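Local coordinates for protein fuculose-1-phosphate aldolase (Glaciozyma antarctica, PDB 4XXF) that binds a zinc ion and belongs to the class II aldolase and adducin family of AraD-like proteins, at residues A[8-13]-A[19-24]; A[43-48]-A[100-105]; A[124-127]-A[132-135]; A[141-146]-A[198-203]. One frame throughout, in Å; residues are numbered along the deposited sequence.

Contact 1 packs the chain leading into helix 15-36 against that helix at the surface, and contact 2 lies where the helix leads into strand 45-49; their centres are 20 Å apart, yet they meet through Leu22 CD2 and Val48 CG2 at 4.3 Å. Contact 2 is the part next to the metal, with the side chain of His45 about 5 Å from the zinc ion held by His117, His119 and His181. Contacts 3 and 4 adjoin through apolar side chains, their centres 10 Å apart and Leu133 CD2 lying 3.7 Å from Leu200 CD1. In contact 4 the Met199 side chain is about 11 Å from a zinc ion. Contacts 1 and 3 lie on opposite sides of the chain's centre.

Contact 1: residues A[8-13]-A[19-24]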
loop_
_atom_site.group_PDB
_atom_site.type_symbol
_atom_site.label_atom_id
_atom_site.label_comp_id
_atom_site.label_asym_id
_atom_site.label_seq_id
_atom_site.Cartn_x
_atom_site.Cartn_y
_atom_site.Cartn_z
ATOM N N LYS A 8 6.713 -19.360 24.545
ATOM C CA LYS A 8 6.383 -20.765 24.340
ATOM C C LYS A 8 4.880 -20.928 24.238
ATOM O O LYS A 8 4.137 -20.114 24.782
ATOM C CB LYS A 8 6.911 -21.631 25.490
ATOM C CG LYS A 8 8.402 -21.520 25.775
ATOM C CD LYS A 8 8.752 -22.250 27.070
ATOM C CE LYS A 8 10.138 -21.868 27.571
ATOM N NZ LYS A 8 10.376 -22.300 28.979
ATOM N N PRO A 9 4.420 -21.987 23.557
ATOM C CA PRO A 9 2.983 -22.267 23.495
ATOM C C PRO A 9 2.414 -22.556 24.882
ATOM O O PRO A 9 3.170 -22.910 25.789
ATOM C CB PRO A 9 2.897 -23.516 22.604
ATOM C CG PRO A 9 4.186 -23.564 21.868
ATOM C CD PRO A 9 5.210 -22.950 22.766
ATOM N N PRO A 10 1.094 -22.417 25.054
ATOM C CA PRO A 10 0.498 -22.824 26.333
ATOM C C PRO A 10 0.619 -24.332 26.568
ATOM O O PRO A 10 0.859 -25.080 25.623
ATOM C CB PRO A 10 -0.969 -22.410 26.188
ATOM C CG PRO A 10 -1.203 -22.361 24.717
ATOM C CD PRO A 10 0.088 -21.908 24.106
ATOM N N THR A 11 0.483 -24.765 27.816
ATOM C CA THR A 11 0.484 -26.192 28.132
ATOM C C THR A 11 -0.824 -26.802 27.637
ATOM O O THR A 11 -1.864 -26.148 27.670
ATOM C CB THR A 11 0.655 -26.443 29.645
ATOM O OG1 THR A 11 1.814 -25.745 30.112
ATOM C CG2 THR A 11 0.822 -27.925 29.932
ATOM N N PHE A 12 -0.774 -28.047 27.170
ATOM C CA PHE A 12 -1.974 -28.716 26.684
ATOM C C PHE A 12 -2.341 -29.902 27.558
ATOM O O PHE A 12 -1.524 -30.795 27.802
ATOM C CB PHE A 12 -1.784 -29.171 25.242
ATOM C CG PHE A 12 -1.354 -28.070 24.318
ATOM C CD1 PHE A 12 -2.209 -27.016 24.037
ATOM C CD2 PHE A 12 -0.095 -28.086 23.738
ATOM C CE1 PHE A 12 -1.813 -25.994 23.183
ATOM C CE2 PHE A 12 0.299 -27.068 22.883
ATOM C CZ PHE A 12 -0.562 -26.029 22.607
ATOM N N ALA A 13 -3.585 -29.918 28.025
ATOM C CA ALA A 13 -4.031 -30.954 28.950
ATOM C C ALA A 13 -4.164 -32.321 28.282
ATOM O O ALA A 13 -3.805 -33.348 28.860
ATOM C CB ALA A 13 -5.351 -30.545 29.585
ATOM N N ARG A 19 -4.595 -30.458 19.590
ATOM C CA ARG A 19 -5.005 -30.438 18.197
ATOM C C ARG A 19 -5.924 -29.252 17.929
ATOM O O ARG A 19 -5.786 -28.572 16.909
ATOM C CB ARG A 19 -5.701 -31.749 17.829
ATOM C CG ARG A 19 -6.111 -31.819 16.366
ATOM C CD ARG A 19 -6.810 -33.128 16.063
ATOM N NE ARG A 19 -5.875 -34.252 16.090
ATOM C CZ ARG A 19 -5.933 -35.263 16.948
ATOM N NH1 ARG A 19 -6.893 -35.324 17.867
ATOM N NH2 ARG A 19 -5.023 -36.221 16.882
ATOM N N ALA A 20 -6.854 -28.984 18.846
ATOM C CA ALA A 20 -7.768 -27.856 18.659
ATOM C C ALA A 20 -7.006 -26.533 18.635
ATOM O O ALA A 20 -7.302 -25.650 17.816
ATOM C CB ALA A 20 -8.837 -27.848 19.751
ATOM N N TRP A 21 -6.014 -26.391 19.513
ATOM C CA TRP A 21 -5.188 -25.182 19.552
ATOM C C TRP A 21 -4.416 -25.006 18.252
ATOM O O TRP A 21 -4.380 -23.919 17.661
ATOM C CB TRP A 21 -4.195 -25.228 20.727
ATOM C CG TRP A 21 -3.155 -24.134 20.644
ATOM C CD1 TRP A 21 -1.926 -24.200 20.037
ATOM C CD2 TRP A 21 -3.273 -22.803 21.160
ATOM N NE1 TRP A 21 -1.274 -22.993 20.158
ATOM C CE2 TRP A 21 -2.078 -22.121 20.842
ATOM C CE3 TRP A 21 -4.271 -22.124 21.863
ATOM C CZ2 TRP A 21 -1.855 -20.794 21.206
ATOM C CZ3 TRP A 21 -4.047 -20.800 22.225
ATOM C CH2 TRP A 21 -2.849 -20.152 21.894
ATOM N N LEU A 22 -3.780 -26.084 17.808
ATOM C CA LEU A 22 -2.943 -26.036 16.613
ATOM C C LEU A 22 -3.750 -25.732 15.358
ATOM O O LEU A 22 -3.294 -24.968 14.518
ATOM C CB LEU A 22 -2.177 -27.345 16.446
ATOM C CG LEU A 22 -1.063 -27.605 17.460
ATOM C CD1 LEU A 22 -0.539 -29.018 17.299
ATOM C CD2 LEU A 22 0.071 -26.592 17.318
ATOM N N LYS A 23 -4.936 -26.308 15.217
ATOM C CA LYS A 23 -5.769 -26.014 14.055
ATOM C C LYS A 23 -6.180 -24.540 14.044
ATOM O O LYS A 23 -6.110 -23.878 13.004
ATOM C CB LYS A 23 -7.000 -26.929 14.024
ATOM C CG LYS A 23 -6.670 -28.387 13.691
ATOM C CD LYS A 23 -7.895 -29.300 13.677
ATOM C CE LYS A 23 -8.827 -28.963 12.520
ATOM N NZ LYS A 23 -10.026 -29.851 12.533
ATOM N N GLU A 24 -6.587 -24.010 15.191
ATOM C CA GLU A 24 -6.932 -22.597 15.233
ATOM C C GLU A 24 -5.696 -21.732 14.920
ATOM O O GLU A 24 -5.799 -20.703 14.231
ATOM C CB GLU A 24 -7.525 -22.221 16.593
ATOM C CG GLU A 24 -7.901 -20.732 16.666
ATOM C CD GLU A 24 -8.252 -20.251 18.061
ATOM O OE1 GLU A 24 -8.328 -21.072 18.998
ATOM O OE2 GLU A 24 -8.440 -19.027 18.227
#
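Trp21, on the helix 19-24, lays one face of its indole against Pro10 and Phe12 of the extended 8-13 chain. The tight part is at the five-membered ring. There Phe12 CE1 comes to 3.4 Å from Trp21 CG, and Phe12 CZ equally close to Trp21 CD1, at 3.4 Å. The rings meet obliquely, planes at 48°, with the centroids of the Phe12 ring and the Trp21 five-membered ring 5.0 Å apart. Pro10 takes the other half of the same face. Its CG stands 3.8 Å from the centroid of the six-membered ring and only 6° off the ring normal, a CH-pi contact of a proline over an indole face. Trp21 CG is anti to the backbone N (chi1 169°), which carries the indole out from the helix towards the incoming chain. The N-terminal segment thus lies back along the early turns of helix 15-36, at the surface of this AraD-like fold. Pro10 O lies 3.4 Å above the centre of the Phe12 ring, so the loop also packs on itself. Towards solvent the contact thins out: Pro10 is exposed, and Trp21 and Phe12 are only partly covered. Trp21 is modelled in two conformers, and these contacts belong to one of them. Beyond the aromatic patch, Pro10 also rests on Tyr238 of helix 234-256, while Arg19 forms salt bridges with Asp50 and Glu52.

Contact 2: residues A[43-48]-A[100-105]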
loop_
_atom_site.group_PDB
_atom_site.type_symbol
_atom_site.label_atom_id
_atom_site.label_comp_id
_atom_site.label_asym_id
_atom_site.label_seq_id
_atom_site.Cartn_x
_atom_site.Cartn_y
_atom_site.Cartn_z
ATOM N N ALA A 43 -1.673 -20.439 -4.996
ATOM C CA ALA A 43 -0.384 -20.926 -4.576
ATOM C C ALA A 43 -0.282 -20.820 -3.063
ATOM O O ALA A 43 -0.968 -20.009 -2.423
ATOM C CB ALA A 43 0.732 -20.133 -5.242
ATOM N N GLY A 44 0.579 -21.630 -2.484
ATOM C CA GLY A 44 0.828 -21.484 -1.072
ATOM C C GLY A 44 0.193 -22.550 -0.224
ATOM O O GLY A 44 -0.944 -22.999 -0.425
ATOM N N HIS A 45 0.967 -22.933 0.770
ATOM C CA HIS A 45 0.524 -23.937 1.703
ATOM C C HIS A 45 1.178 -23.686 3.039
ATOM O O HIS A 45 2.327 -23.261 3.134
ATOM C CB HIS A 45 0.847 -25.345 1.190
ATOM C CG HIS A 45 1.708 -25.353 -0.033
ATOM N ND1 HIS A 45 3.085 -25.356 0.025
ATOM C CD2 HIS A 45 1.387 -25.341 -1.347
ATOM C CE1 HIS A 45 3.575 -25.357 -1.201
ATOM N NE2 HIS A 45 2.566 -25.339 -2.054
ATOM N N LEU A 46 0.388 -23.915 4.074
ATOM C CA LEU A 46 0.890 -23.882 5.438
ATOM C C LEU A 46 0.472 -25.191 6.081
ATOM O O LEU A 46 -0.691 -25.579 6.008
ATOM C CB LEU A 46 0.335 -22.687 6.223
ATOM C CG LEU A 46 0.902 -21.294 5.939
ATOM C CD1 LEU A 46 0.376 -20.711 4.621
ATOM C CD2 LEU A 46 0.568 -20.372 7.096
ATOM N N THR A 47 1.432 -25.889 6.676
ATOM C CA THR A 47 1.145 -27.182 7.282
ATOM C C THR A 47 1.541 -27.213 8.749
ATOM O O THR A 47 2.459 -26.498 9.174
ATOM C CB THR A 47 1.893 -28.330 6.567
ATOM O OG1 THR A 47 3.302 -28.055 6.539
ATOM C CG2 THR A 47 1.387 -28.513 5.129
ATOM N N VAL A 48 0.819 -28.020 9.526
ATOM C CA VAL A 48 1.266 -28.342 10.875
ATOM C C VAL A 48 1.109 -29.845 11.110
ATOM O O VAL A 48 0.113 -30.466 10.733
ATOM C CB VAL A 48 0.505 -27.515 11.963
ATOM C CG1 VAL A 48 -0.980 -27.853 11.990
ATOM C CG2 VAL A 48 1.129 -27.729 13.334
ATOM N N MET A 100 3.858 -32.139 -1.092
ATOM C CA MET A 100 4.950 -33.101 -0.990
ATOM C C MET A 100 6.303 -32.423 -0.768
ATOM O O MET A 100 7.219 -33.056 -0.257
ATOM C CB MET A 100 4.987 -34.005 -2.224
ATOM C CG MET A 100 3.768 -34.924 -2.330
ATOM S SD MET A 100 3.465 -35.941 -0.854
ATOM C CE MET A 100 4.887 -37.031 -0.880
ATOM N N ILE A 101 6.431 -31.144 -1.114
ATOM C CA ILE A 101 7.601 -30.386 -0.664
ATOM C C ILE A 101 7.628 -30.341 0.865
ATOM O O ILE A 101 8.660 -30.604 1.502
ATOM C CB ILE A 101 7.621 -28.960 -1.238
ATOM C CG1 ILE A 101 7.862 -29.025 -2.748
ATOM C CG2 ILE A 101 8.708 -28.135 -0.567
ATOM C CD1 ILE A 101 7.761 -27.683 -3.452
ATOM N N HIS A 102 6.490 -30.015 1.466
ATOM C CA HIS A 102 6.405 -29.979 2.919
ATOM C C HIS A 102 6.627 -31.367 3.502
ATOM O O HIS A 102 7.336 -31.533 4.488
ATOM C CB HIS A 102 5.054 -29.434 3.381
ATOM C CG HIS A 102 4.850 -27.981 3.090
ATOM N ND1 HIS A 102 4.198 -27.131 3.960
ATOM C CD2 HIS A 102 5.187 -27.230 2.015
ATOM C CE1 HIS A 102 4.157 -25.918 3.440
ATOM N NE2 HIS A 102 4.752 -25.949 2.263
ATOM N N SER A 103 6.028 -32.372 2.881
ATOM C CA SER A 103 6.118 -33.717 3.404
ATOM C C SER A 103 7.576 -34.175 3.488
ATOM O O SER A 103 7.991 -34.774 4.490
ATOM C CB SER A 103 5.306 -34.677 2.542
ATOM O OG SER A 103 5.328 -35.967 3.109
ATOM N N ALA A 104 8.352 -33.893 2.441
ATOM C CA ALA A 104 9.767 -34.260 2.420
ATOM C C ALA A 104 10.527 -33.586 3.559
ATOM O O ALA A 104 11.343 -34.221 4.219
ATOM C CB ALA A 104 10.402 -33.908 1.079
ATOM N N ILE A 105 10.256 -32.308 3.810
ATOM C CA ILE A 105 10.924 -31.631 4.916
ATOM C C ILE A 105 10.497 -32.192 6.287
ATOM O O ILE A 105 11.349 -32.451 7.141
ATOM C CB ILE A 105 10.661 -30.110 4.879
ATOM C CG1 ILE A 105 11.251 -29.494 3.606
ATOM C CG2 ILE A 105 11.232 -29.446 6.138
ATOM C CD1 ILE A 105 10.720 -28.086 3.313
#
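His102 reaches from helix 100-105 to His45 and Thr47 on strand 45-48, the two alternate residues whose side chains are directed at the helix. Its CB lies beside the threonine, 3.9 Å from Thr47 OG1. CG, anti to the carbonyl carbon (chi1 -69°) and 3.8 Å from the same oxygen, sends the imidazole across the gap between strand and helix. Beyond it ND1 shares a hydrogen bond of 2.9 Å with Thr47 OG1, which sits in the plane of the His102 ring, at its edge; either partner could be the donor. The methyl Thr47 CG2 flanks the same nitrogen at 3.3 Å. On the other side of the ring CD2 passes His45 ND1, 3.4 Å away. At CE1 the ring meets the backbone of the strand, with His45 O at 3.2 Å. Its tip, NE2, comes within 2.9 Å of His45 ND1 in one of the two modelled conformers of His45. The two imidazoles are turned steeply against each other, their planes at 77°. Thr47 OG1 has a second hydrogen-bond partner in His106 NE2, a turn further along the helix, so two histidines grip one hydroxyl, which probably fixes its rotation. This buried set lies in the second shell of the metal site: the His45 and His102 rings both touch the zinc ligand His117. Helix 96-108 thereby packs against adjoining antiparallel strands 45-49 and 114-118, with His102 touching Ile115, while Leu46 turns to helix 15-36 and Ile105 to helix 163-170.

Contact 3: residues A[124-127]-A[132-135]; sequences KAFS and PLAI
Phe126, at the end of helix 121-127, meets the chain that returns beside it at Pro132 and Leu133, and buries more surface in this contact than either of them. Its CG lies anti to the backbone N (chi1 -176°), which carries CZ and CE2 over to the returning loop. The far end of the ring does the touching. CZ stands 3.6 Å from Pro132 O, which sits at the ring edge and in its plane, so the carbonyl oxygen faces the slightly positive C-H rim of the ring. CE2 is a little further off, 4.1 Å from Leu133 CA. Pro132 thus contributes its backbone carbonyl, while its CB points away from the helix and the residue is exposed. Leu133 adds a looser apolar touch: its CB does not head for the helix, but the end of its side chain comes nearer, bringing CD1 to 4.3 Å from Phe126 CE2. Both side chains also rest on Ile177 of strand 175-178 and on helix 190-213, Phe126 through Cys204 and Gln207, Leu133 through Leu200. Behind the phenylalanine the helix end is tied by Ser127, whose OG donates a 2.8 Å hydrogen bond to Lys124 O, tilted 24° from the carbonyl plane. The same hydroxyl bonds His181 N, linking the helix end to a zinc ligand. At the subunit interface Lys124 forms a salt bridge with Asp139 of the second subunit. In this class II aldolase fold the chain leaving the helix after strand 114-118 turns back past the rim of that helix's phenylalanine, beside the loop carrying the zinc ligand His181.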
loop_
_atom_site.group_PDB
_atom_site.type_symbol
_atom_site.label_atom_id
_atom_site.label_comp_id
_atom_site.label_asym_id
_atom_site.label_seq_id
_atom_site.Cartn_x
_atom_site.Cartn_y
_atom_site.Cartn_z
ATOM N N LYS A 124 9.398 -13.283 -3.962
ATOM C CA LYS A 124 9.397 -13.716 -5.342
ATOM C C LYS A 124 10.336 -12.853 -6.196
ATOM O O LYS A 124 11.197 -13.373 -6.919
ATOM C CB LYS A 124 7.959 -13.686 -5.871
ATOM C CG LYS A 124 7.826 -13.970 -7.330
ATOM C CD LYS A 124 6.390 -14.324 -7.722
ATOM C CE LYS A 124 5.379 -13.327 -7.211
ATOM N NZ LYS A 124 4.028 -13.677 -7.745
ATOM N N ALA A 125 10.205 -11.534 -6.104
ATOM C CA ALA A 125 11.059 -10.644 -6.879
ATOM C C ALA A 125 12.525 -10.818 -6.507
ATOM O O ALA A 125 13.397 -10.889 -7.372
ATOM C CB ALA A 125 10.634 -9.186 -6.692
ATOM N N PHE A 126 12.814 -10.891 -5.213
ATOM C CA PHE A 126 14.203 -11.058 -4.819
ATOM C C PHE A 126 14.766 -12.405 -5.274
ATOM O O PHE A 126 15.923 -12.503 -5.687
ATOM C CB PHE A 126 14.374 -10.891 -3.305
ATOM C CG PHE A 126 15.808 -10.967 -2.882
ATOM C CD1 PHE A 126 16.684 -9.956 -3.249
ATOM C CD2 PHE A 126 16.308 -12.075 -2.206
ATOM C CE1 PHE A 126 18.023 -10.019 -2.915
ATOM C CE2 PHE A 126 17.654 -12.146 -1.854
ATOM C CZ PHE A 126 18.512 -11.121 -2.221
ATOM N N SER A 127 13.936 -13.443 -5.206
ATOM C CA SER A 127 14.392 -14.777 -5.608
ATOM C C SER A 127 14.745 -14.849 -7.089
ATOM O O SER A 127 15.477 -15.749 -7.497
ATOM C CB SER A 127 13.338 -15.840 -5.288
ATOM O OG SER A 127 12.308 -15.877 -6.277
ATOM N N PRO A 132 22.141 -14.493 -2.465
ATOM C CA PRO A 132 21.844 -14.730 -1.050
ATOM C C PRO A 132 21.298 -13.476 -0.380
ATOM O O PRO A 132 21.553 -12.357 -0.830
ATOM C CB PRO A 132 23.206 -15.113 -0.468
ATOM C CG PRO A 132 24.185 -14.431 -1.345
ATOM C CD PRO A 132 23.588 -14.472 -2.731
ATOM N N LEU A 133 20.550 -13.669 0.693
ATOM C CA LEU A 133 20.047 -12.543 1.464
ATOM C C LEU A 133 21.223 -11.809 2.106
ATOM O O LEU A 133 22.029 -12.425 2.814
ATOM C CB LEU A 133 19.081 -13.024 2.533
ATOM C CG LEU A 133 18.309 -11.923 3.249
ATOM C CD1 LEU A 133 17.167 -11.426 2.365
ATOM C CD2 LEU A 133 17.806 -12.415 4.611
ATOM N N ALA A 134 21.339 -10.508 1.864
ATOM C CA ALA A 134 22.393 -9.723 2.506
ATOM C C ALA A 134 22.009 -9.398 3.948
ATOM O O ALA A 134 20.863 -9.059 4.235
ATOM C CB ALA A 134 22.667 -8.446 1.719
ATOM N N ILE A 135 22.965 -9.500 4.862
ATOM C CA ILE A 135 22.692 -9.233 6.266
ATOM C C ILE A 135 23.072 -7.775 6.552
ATOM O O ILE A 135 24.206 -7.461 6.932
ATOM C CB ILE A 135 23.432 -10.229 7.188
ATOM C CG1 ILE A 135 23.123 -11.678 6.765
ATOM C CG2 ILE A 135 23.047 -9.993 8.647
ATOM C CD1 ILE A 135 21.638 -12.050 6.738
#

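Contact 4: residues A[141-146]-A[198-203]; sequences CAFYGD and IMLEKQ
Ala142 and Phe143, closing a short 3-10 segment, come alongside one turn of helix 198-203, with CA atoms 8.2 Å apart for Ala142 and Met199. In this AraD-like domain the pair packs the loop before strand 147-150 onto the long helix 190-213. Directly after the 3-10 segment the chain reverses through a type II beta turn from Phe143 to Asp146, with Gly145 at the positive phi of the third position. Phe143 buries the largest share of the surface. Its CG is anti to the carbonyl carbon (chi1 -60°), and the ring runs out to the helix with its rim leading. CZ comes 3.5 Å from Leu200 N and equally close, 3.5 Å, to Leu200 CB, while CE2 lies 3.8 Å from Met199 CB. The edge of the ring thus presses on the backbone itself, between two successive side chains. Leu200 then bends over one face: its CD1 stands 4.1 Å from the ring centroid and 6° off the normal, a CH-pi contact above the ring centre. The opposite face is met by Ala142 CB, offset towards the rim, so both faces of the ring are covered, one by the preceding residue and the other by a leucine of the helix. Around this buried patch, Gln203 OE1 is hydrogen-bonded to Thr137 OG1, and Asp146 makes a salt bridge with Lys174. Met199 also packs on Thr41 of the third subunit. Its chain is extended as far as SD and then bent at chi3 (76°), which swings the methyl CE to 3.9 Å from Ala142 CB.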
loop_
_atom_site.group_PDB
_atom_site.type_symbol
_atom_site.label_atom_id
_atom_site.label_comp_id
_atom_site.label_asym_id
_atom_site.label_seq_id
_atom_site.Cartn_x
_atom_site.Cartn_y
_atom_site.Cartn_z
ATOM N N CYS A 141 19.440 -10.099 10.881
ATOM C CA CYS A 141 20.365 -10.964 11.600
ATOM C C CYS A 141 19.679 -12.213 12.141
ATOM O O CYS A 141 20.362 -13.150 12.540
ATOM C CB CYS A 141 21.032 -10.204 12.737
ATOM S SG CYS A 141 22.182 -8.921 12.178
ATOM N N ALA A 142 18.345 -12.244 12.143
ATOM C CA ALA A 142 17.634 -13.475 12.469
ATOM C C ALA A 142 17.987 -14.591 11.477
ATOM O O ALA A 142 17.801 -15.779 11.774
ATOM C CB ALA A 142 16.128 -13.229 12.480
ATOM N N PHE A 143 18.502 -14.202 10.310
ATOM C CA PHE A 143 18.832 -15.139 9.232
ATOM C C PHE A 143 20.321 -15.323 9.013
ATOM O O PHE A 143 20.729 -16.043 8.092
ATOM C CB PHE A 143 18.190 -14.673 7.927
ATOM C CG PHE A 143 16.701 -14.576 8.014
ATOM C CD1 PHE A 143 15.920 -15.716 8.001
ATOM C CD2 PHE A 143 16.083 -13.348 8.169
ATOM C CE1 PHE A 143 14.547 -15.626 8.117
ATOM C CE2 PHE A 143 14.708 -13.253 8.283
ATOM C CZ PHE A 143 13.939 -14.390 8.268
ATOM N N TYR A 144 21.137 -14.691 9.847
ATOM C CA TYR A 144 22.587 -14.806 9.717
ATOM C C TYR A 144 23.038 -16.257 9.795
ATOM O O TYR A 144 22.797 -16.935 10.784
ATOM C CB TYR A 144 23.275 -13.973 10.796
ATOM C CG TYR A 144 24.759 -14.198 10.873
ATOM C CD1 TYR A 144 25.601 -13.711 9.884
ATOM C CD2 TYR A 144 25.309 -14.913 11.915
ATOM C CE1 TYR A 144 26.958 -13.922 9.941
ATOM C CE2 TYR A 144 26.663 -15.124 11.984
ATOM C CZ TYR A 144 27.475 -14.629 10.993
ATOM O OH TYR A 144 28.831 -14.852 11.073
ATOM N N GLY A 145 23.658 -16.727 8.721
ATOM C CA GLY A 145 24.122 -18.100 8.633
ATOM C C GLY A 145 23.017 -19.140 8.690
ATOM O O GLY A 145 23.303 -20.328 8.876
ATOM N N ASP A 146 21.768 -18.719 8.512
ATOM C CA ASP A 146 20.646 -19.622 8.739
ATOM C C ASP A 146 19.564 -19.510 7.678
ATOM O O ASP A 146 18.406 -19.856 7.927
ATOM C CB ASP A 146 20.035 -19.383 10.128
ATOM C CG ASP A 146 19.407 -20.643 10.722
ATOM O OD1 ASP A 146 19.916 -21.764 10.473
ATOM O OD2 ASP A 146 18.414 -20.517 11.464
ATOM N N ILE A 198 7.407 -13.663 7.811
ATOM C CA ILE A 198 7.177 -12.219 7.859
ATOM C C ILE A 198 8.501 -11.458 7.796
ATOM O O ILE A 198 8.644 -10.469 7.059
ATOM C CB ILE A 198 6.406 -11.823 9.138
ATOM C CG1 ILE A 198 4.962 -12.320 9.059
ATOM C CG2 ILE A 198 6.409 -10.316 9.338
ATOM C CD1 ILE A 198 4.241 -12.297 10.418
ATOM N N MET A 199 9.477 -11.907 8.580
ATOM C CA MET A 199 10.756 -11.211 8.635
ATOM C C MET A 199 11.540 -11.362 7.345
ATOM O O MET A 199 12.230 -10.427 6.929
ATOM C CB MET A 199 11.577 -11.694 9.834
ATOM C CG MET A 199 10.915 -11.328 11.163
ATOM S SD MET A 199 11.850 -11.911 12.595
ATOM C CE MET A 199 13.186 -10.713 12.637
ATOM N N LEU A 200 11.456 -12.526 6.710
ATOM C CA LEU A 200 12.209 -12.749 5.473
ATOM C C LEU A 200 11.590 -11.964 4.320
ATOM O O LEU A 200 12.316 -11.349 3.539
ATOM C CB LEU A 200 12.277 -14.245 5.140
ATOM C CG LEU A 200 13.149 -14.658 3.953
ATOM C CD1 LEU A 200 14.571 -14.151 4.130
ATOM C CD2 LEU A 200 13.129 -16.162 3.842
ATOM N N GLU A 201 10.263 -11.957 4.227
ATOM C CA GLU A 201 9.589 -11.153 3.211
ATOM C C GLU A 201 9.946 -9.677 3.373
ATOM O O GLU A 201 10.249 -8.991 2.391
ATOM C CB GLU A 201 8.071 -11.358 3.281
ATOM C CG GLU A 201 7.226 -10.446 2.354
ATOM C CD GLU A 201 7.340 -10.746 0.872
ATOM O OE1 GLU A 201 8.022 -11.727 0.486
ATOM O OE2 GLU A 201 6.708 -9.993 0.100
ATOM N N LYS A 202 9.952 -9.198 4.615
ATOM C CA LYS A 202 10.324 -7.809 4.872
ATOM C C LYS A 202 11.767 -7.527 4.475
ATOM O O LYS A 202 12.045 -6.498 3.843
ATOM C CB LYS A 202 10.104 -7.455 6.345
ATOM C CG LYS A 202 10.464 -6.004 6.706
ATOM C CD LYS A 202 9.710 -4.956 5.896
ATOM C CE LYS A 202 8.207 -4.997 6.149
ATOM N NZ LYS A 202 7.489 -3.947 5.368
ATOM N N GLN A 203 12.707 -8.414 4.809
ATOM C CA GLN A 203 14.083 -8.122 4.454
ATOM C C GLN A 203 14.294 -8.201 2.937
ATOM O O GLN A 203 15.116 -7.460 2.399
ATOM C CB GLN A 203 15.057 -9.040 5.187
ATOM C CG GLN A 203 16.517 -8.638 4.954
ATOM C CD GLN A 203 16.854 -7.220 5.392
ATOM O OE1 GLN A 203 16.289 -6.694 6.343
ATOM N NE2 GLN A 203 17.795 -6.605 4.699
#